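Local coordinates for type III Pentaketide Synthase (Neurospora crassa, PDB 3EUO), which synthesises pentaketides as a fungal type III polyketide synthase, an acyltransferase of the chalcone and stilbene synthase family, at the interface of chains A and B. Coordinates in Å, arbitrary orientation; residue numbers count along the deposited sequence, not the author numbering. Chains: chain A/B, Type III Pentaketide Synthase.

Contact 1: the interface of chains A and B. Residues chain A 116-117, 121-122, 125; chain B 238, 241, 368.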
loop_
_atom_site.group_PDB
_atom_site.type_symbol
_atom_site.label_atom_id
_atom_site.label_comp_id
_atom_site.label_asym_id
_atom_site.label_seq_id
_atom_site.Cartn_x
_atom_site.Cartn_y
_atom_site.Cartn_z
ATOM N N ASN A 116 1.563 10.950 -2.251
ATOM C CA ASN A 116 0.593 11.165 -1.186
ATOM C C ASN A 116 -0.093 12.491 -1.488
ATOM O O ASN A 116 0.560 13.534 -1.428
ATOM C CB ASN A 116 1.264 11.247 0.197
ATOM C CG ASN A 116 2.156 10.063 0.494
ATOM O OD1 ASN A 116 3.313 10.019 0.062
ATOM N ND2 ASN A 116 1.638 9.112 1.260
ATOM N N PRO A 117 -1.390 12.466 -1.847
ATOM C CA PRO A 117 -2.291 11.306 -2.017
ATOM C C PRO A 117 -1.808 10.324 -3.082
ATOM O O PRO A 117 -1.171 10.736 -4.065
ATOM C CB PRO A 117 -3.620 11.942 -2.464
ATOM C CG PRO A 117 -3.518 13.389 -2.088
ATOM C CD PRO A 117 -2.066 13.746 -2.124
ATOM N N HIS A 121 -6.519 7.855 -5.410
ATOM C CA HIS A 121 -7.349 9.020 -5.131
ATOM C C HIS A 121 -7.811 9.715 -6.410
ATOM O O HIS A 121 -9.009 9.988 -6.592
ATOM C CB HIS A 121 -6.613 10.032 -4.260
ATOM C CG HIS A 121 -7.387 11.297 -4.061
ATOM N ND1 HIS A 121 -7.237 12.400 -4.876
ATOM C CD2 HIS A 121 -8.369 11.606 -3.183
ATOM C CE1 HIS A 121 -8.078 13.342 -4.491
ATOM N NE2 HIS A 121 -8.772 12.888 -3.462
ATOM N N TYR A 122 -6.854 9.994 -7.290
ATOM C CA TYR A 122 -7.110 10.743 -8.521
ATOM C C TYR A 122 -7.990 9.936 -9.478
ATOM O O TYR A 122 -8.915 10.483 -10.096
ATOM C CB TYR A 122 -5.791 11.163 -9.175
ATOM C CG TYR A 122 -4.961 12.060 -8.280
ATOM C CD1 TYR A 122 -5.053 13.452 -8.377
ATOM C CD2 TYR A 122 -4.098 11.520 -7.327
ATOM C CE1 TYR A 122 -4.294 14.285 -7.546
ATOM C CE2 TYR A 122 -3.335 12.344 -6.492
ATOM C CZ TYR A 122 -3.442 13.720 -6.610
ATOM O OH TYR A 122 -2.688 14.530 -5.782
ATOM N N LYS A 125 -11.525 9.990 -8.013
ATOM C CA LYS A 125 -12.089 11.331 -8.233
ATOM C C LYS A 125 -12.585 11.501 -9.669
ATOM O O LYS A 125 -13.686 12.010 -9.899
ATOM C CB LYS A 125 -11.046 12.410 -7.906
ATOM C CG LYS A 125 -11.531 13.860 -8.076
ATOM C CD LYS A 125 -10.352 14.829 -8.032
ATOM C CE LYS A 125 -10.774 16.297 -8.167
ATOM N NZ LYS A 125 -10.761 16.787 -9.581
ATOM N N GLU B 238 -6.515 18.087 -2.448
ATOM C CA GLU B 238 -5.267 17.374 -2.772
ATOM C C GLU B 238 -4.027 18.244 -2.592
ATOM O O GLU B 238 -3.017 17.801 -2.038
ATOM C CB GLU B 238 -5.291 16.865 -4.214
ATOM C CG GLU B 238 -6.401 15.889 -4.494
ATOM C CD GLU B 238 -7.640 16.531 -5.111
ATOM O OE1 GLU B 238 -7.798 17.769 -5.044
ATOM O OE2 GLU B 238 -8.466 15.777 -5.663
ATOM N N LEU B 241 -2.392 19.292 1.299
ATOM C CA LEU B 241 -1.654 18.415 2.182
ATOM C C LEU B 241 -1.104 17.269 1.354
ATOM O O LEU B 241 -1.836 16.620 0.612
ATOM C CB LEU B 241 -2.582 17.888 3.272
ATOM C CG LEU B 241 -1.954 17.136 4.438
ATOM C CD1 LEU B 241 -0.846 17.962 5.116
ATOM C CD2 LEU B 241 -3.025 16.743 5.436
ATOM N N GLY B 368 -5.054 13.819 1.149
ATOM C CA GLY B 368 -6.345 13.452 0.580
ATOM C C GLY B 368 -7.146 14.692 0.211
ATOM O O GLY B 368 -7.333 14.954 -0.968
#
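A:Pro117 sets its ring against the backbone of B:Gly368, with CG 3.9 Å from the glycine CA, and this small carbon contact is the apolar centre of the patch. The peptide bond between A:Asn116 and A:Pro117 is cis. CD of A:Pro117 lies 4.0 Å from the backbone oxygen O of B:Leu241, which therefore brushes the ring through its backbone and not through its leucine branches. Next outward is B:Glu238, in the 3-10 helix 238-240, which has the most surface hidden here, 91 Å². Its chain lies beyond the CE1 tip of the A:His121 imidazole and alongside the edge of the A:Tyr122 ring, both from the helix 119-127. Past A:Tyr122 it slides in the opposite direction, carboxylate and phenol planes 19° apart, its CG 4.0 Å from ring atom CE1. A:His121 has its CG anti to the backbone N (chi1 175°), and the imidazole ring is turned 80° from the carboxylate plane. The carboxylate oxygen OE2 lies at the edge of the imidazole, in its plane, and faces CE1 rather than a ring nitrogen; the modelled approach there is too close to be trusted in detail. Within chain A, ND1 of A:His121 sits 4.0 Å above the plane of the A:Tyr122 ring, over its centre, and this backing limits where the imidazole can sit. An alanine at A:His121 would probably open a gap beside the B:Glu238 chain and leave its carboxylate freer to turn. At the polar rim no nitrogen or oxygen of one chain reaches bonding distance of the other, so among these residues shape fit and packing probably carry the patch. A:Lys125 adds a long-range charge that may favour the carboxylate: its methylenes CD and CE pass OE2 of B:Glu238 at 3.2 and 3.4 Å, while the bend at chi4 leaves NZ farther from that oxygen, at 4.7 Å, without a salt bridge.

Contact 2: the interface of chains A and B. Residues chain A 229-233; chain B 131-134.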
loop_
_atom_site.group_PDB
_atom_site.type_symbol
_atom_site.label_atom_id
_atom_site.label_comp_id
_atom_site.label_asym_id
_atom_site.label_seq_id
_atom_site.Cartn_x
_atom_site.Cartn_y
_atom_site.Cartn_z
ATOM N N TRP A 229 -8.098 -19.248 -2.945
ATOM C CA TRP A 229 -6.822 -18.604 -3.195
ATOM C C TRP A 229 -5.771 -19.152 -2.261
ATOM O O TRP A 229 -6.090 -19.647 -1.170
ATOM C CB TRP A 229 -6.939 -17.080 -3.037
ATOM C CG TRP A 229 -7.623 -16.655 -1.772
ATOM C CD1 TRP A 229 -7.045 -16.456 -0.558
ATOM C CD2 TRP A 229 -9.020 -16.377 -1.604
ATOM N NE1 TRP A 229 -7.990 -16.062 0.363
ATOM C CE2 TRP A 229 -9.213 -16.009 -0.254
ATOM C CE3 TRP A 229 -10.128 -16.406 -2.465
ATOM C CZ2 TRP A 229 -10.475 -15.679 0.265
ATOM C CZ3 TRP A 229 -11.385 -16.075 -1.951
ATOM C CH2 TRP A 229 -11.543 -15.718 -0.597
ATOM N N GLU A 230 -4.522 -19.082 -2.714
ATOM C CA GLU A 230 -3.355 -19.423 -1.913
ATOM C C GLU A 230 -2.307 -18.336 -2.065
ATOM O O GLU A 230 -2.128 -17.782 -3.152
ATOM C CB GLU A 230 -2.744 -20.761 -2.357
ATOM C CG GLU A 230 -3.586 -21.983 -2.058
ATOM C CD GLU A 230 -3.782 -22.257 -0.577
ATOM O OE1 GLU A 230 -2.814 -22.111 0.199
ATOM O OE2 GLU A 230 -4.915 -22.624 -0.195
ATOM N N ASN A 231 -1.616 -18.040 -0.971
ATOM C CA ASN A 231 -0.487 -17.133 -1.003
ATOM C C ASN A 231 0.639 -17.704 -0.146
ATOM O O ASN A 231 0.391 -18.218 0.938
ATOM C CB ASN A 231 -0.897 -15.724 -0.545
ATOM C CG ASN A 231 -1.335 -15.680 0.902
ATOM O OD1 ASN A 231 -2.396 -16.188 1.257
ATOM N ND2 ASN A 231 -0.515 -15.073 1.751
ATOM N N ARG A 232 1.865 -17.637 -0.655
ATOM C CA ARG A 232 3.037 -18.162 0.057
ATOM C C ARG A 232 4.211 -17.242 -0.196
ATOM O O ARG A 232 4.282 -16.612 -1.248
ATOM C CB ARG A 232 3.424 -19.549 -0.473
ATOM C CG ARG A 232 2.485 -20.691 -0.132
ATOM C CD ARG A 232 3.083 -21.617 0.938
ATOM N NE ARG A 232 2.120 -22.637 1.375
ATOM C CZ ARG A 232 2.170 -23.291 2.541
ATOM N NH1 ARG A 232 3.128 -23.037 3.427
ATOM N NH2 ARG A 232 1.239 -24.192 2.835
ATOM N N VAL A 233 5.144 -17.200 0.751
ATOM C CA VAL A 233 6.438 -16.563 0.537
ATOM C C VAL A 233 7.507 -17.658 0.457
ATOM O O VAL A 233 7.575 -18.524 1.332
ATOM C CB VAL A 233 6.779 -15.562 1.661
ATOM C CG1 VAL A 233 8.179 -15.023 1.499
ATOM C CG2 VAL A 233 5.771 -14.423 1.664
ATOM N N ASP B 131 4.734 -18.280 6.632
ATOM C CA ASP B 131 5.014 -18.069 5.213
ATOM C C ASP B 131 3.717 -17.936 4.405
ATOM O O ASP B 131 3.761 -17.608 3.218
ATOM C CB ASP B 131 5.906 -19.186 4.649
ATOM C CG ASP B 131 5.190 -20.523 4.532
ATOM O OD1 ASP B 131 4.227 -20.772 5.287
ATOM O OD2 ASP B 131 5.603 -21.344 3.679
ATOM N N ARG B 132 2.584 -18.198 5.060
ATOM C CA ARG B 132 1.250 -18.022 4.468
ATOM C C ARG B 132 0.543 -16.757 4.959
ATOM O O ARG B 132 -0.636 -16.553 4.659
ATOM C CB ARG B 132 0.353 -19.211 4.813
ATOM C CG ARG B 132 0.792 -20.553 4.289
ATOM C CD ARG B 132 0.477 -20.728 2.814
ATOM N NE ARG B 132 -0.621 -19.900 2.306
ATOM C CZ ARG B 132 -1.891 -20.282 2.223
ATOM N NH1 ARG B 132 -2.264 -21.494 2.630
ATOM N NH2 ARG B 132 -2.793 -19.441 1.736
ATOM N N LEU B 133 1.248 -15.926 5.727
ATOM C CA LEU B 133 0.679 -14.688 6.263
ATOM C C LEU B 133 0.113 -13.822 5.133
ATOM O O LEU B 133 0.768 -13.636 4.100
ATOM C CB LEU B 133 1.752 -13.913 7.037
ATOM C CG LEU B 133 1.430 -12.529 7.610
ATOM C CD1 LEU B 133 0.454 -12.614 8.776
ATOM C CD2 LEU B 133 2.733 -11.871 8.064
ATOM N N GLU B 134 -1.111 -13.331 5.306
ATOM C CA GLU B 134 -1.680 -12.386 4.342
ATOM C C GLU B 134 -1.292 -10.965 4.730
ATOM O O GLU B 134 -1.666 -10.485 5.801
ATOM C CB GLU B 134 -3.198 -12.534 4.235
ATOM C CG GLU B 134 -3.617 -13.871 3.633
ATOM C CD GLU B 134 -5.092 -13.940 3.336
ATOM O OE1 GLU B 134 -5.543 -13.331 2.339
ATOM O OE2 GLU B 134 -5.801 -14.619 4.106
HETATM O O HOH W 1 -8.227 -15.212 3.092
HETATM O O HOH W 2 6.940 -21.073 1.309
HETATM O O HOH W 3 -3.329 -17.551 3.458
#
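The side chain of B:Arg132 bends at chi2 (-78°) and again at chi3 (-24°), which carries its guanidinium across the strand 224-233 of chain A to A:Glu230 and A:Asn231. A:Glu230, itself bent at chi2, brings carboxylate oxygen OE1 to within 2.6 Å of NH1 of B:Arg132. This is a salt bridge, but the N-H points away from the oxygen and the two planes are 59° apart, so the evidence supports charge pairing without a hydrogen bond. The A:Asn231 amide oxygen OD1 lies in the guanidinium plane at its edge and takes a weak hydrogen bond from NH2 of B:Arg132. The modelled approach of NE to the A:Asn231 backbone oxygen is too short to be relied upon.

On the other side, A:Arg232 places NH1 3.0 Å from OD2 of B:Asp131 in a hydrogen-bonded salt bridge. The carboxylate is met on its syn side, somewhat out of its plane, whereas the acceptor is almost exactly in the guanidinium plane. CG of B:Arg132 lies over one face of the A:Arg232 guanidinium, 3.5 Å above its centre, so the two like-charged residues overlap through a methylene, and each guanidinium has a carboxylate of the opposite chain as its mate. The backbone joins in as well: N of A:Val233 donates to O of B:Asp131 at 2.9 Å.

Water extends the contact. Water 1, in the indole plane at its edge, joins NE1 of A:Trp229 (2.9 Å) to the carboxylate OE2 of B:Glu134, and water 2 bridges the A:Val233 backbone oxygen to OD2 of B:Asp131, 2.7 Å from the latter. Water 3 links OD1 of A:Asn231 with the B:Arg132 backbone oxygen. Through these crossed charges and bridges the site ties the strand 224-233 of one subunit to residues 131-134 of the other, which would be expected to help hold the synthase dimer together.

Contact 1 and contact 2 lie about 31 Å apart, measured between the centres of their C-alpha atoms, on one two-fold symmetric interface, so each recurs with the chains exchanged. They share no residues, but their segments are close in sequence: the helix 119-127 is soon followed by residues 131-134, and the strand 224-233 by the 3-10 helix 238-240. The stretch 116-134 of one chain thus faces the stretch 229-241 of the other, with the roles of the chains reversed between the two contacts. Contact 1 relies on packing and contact 2 on charges and water; these points and their twins would probably limit rocking between the subunits.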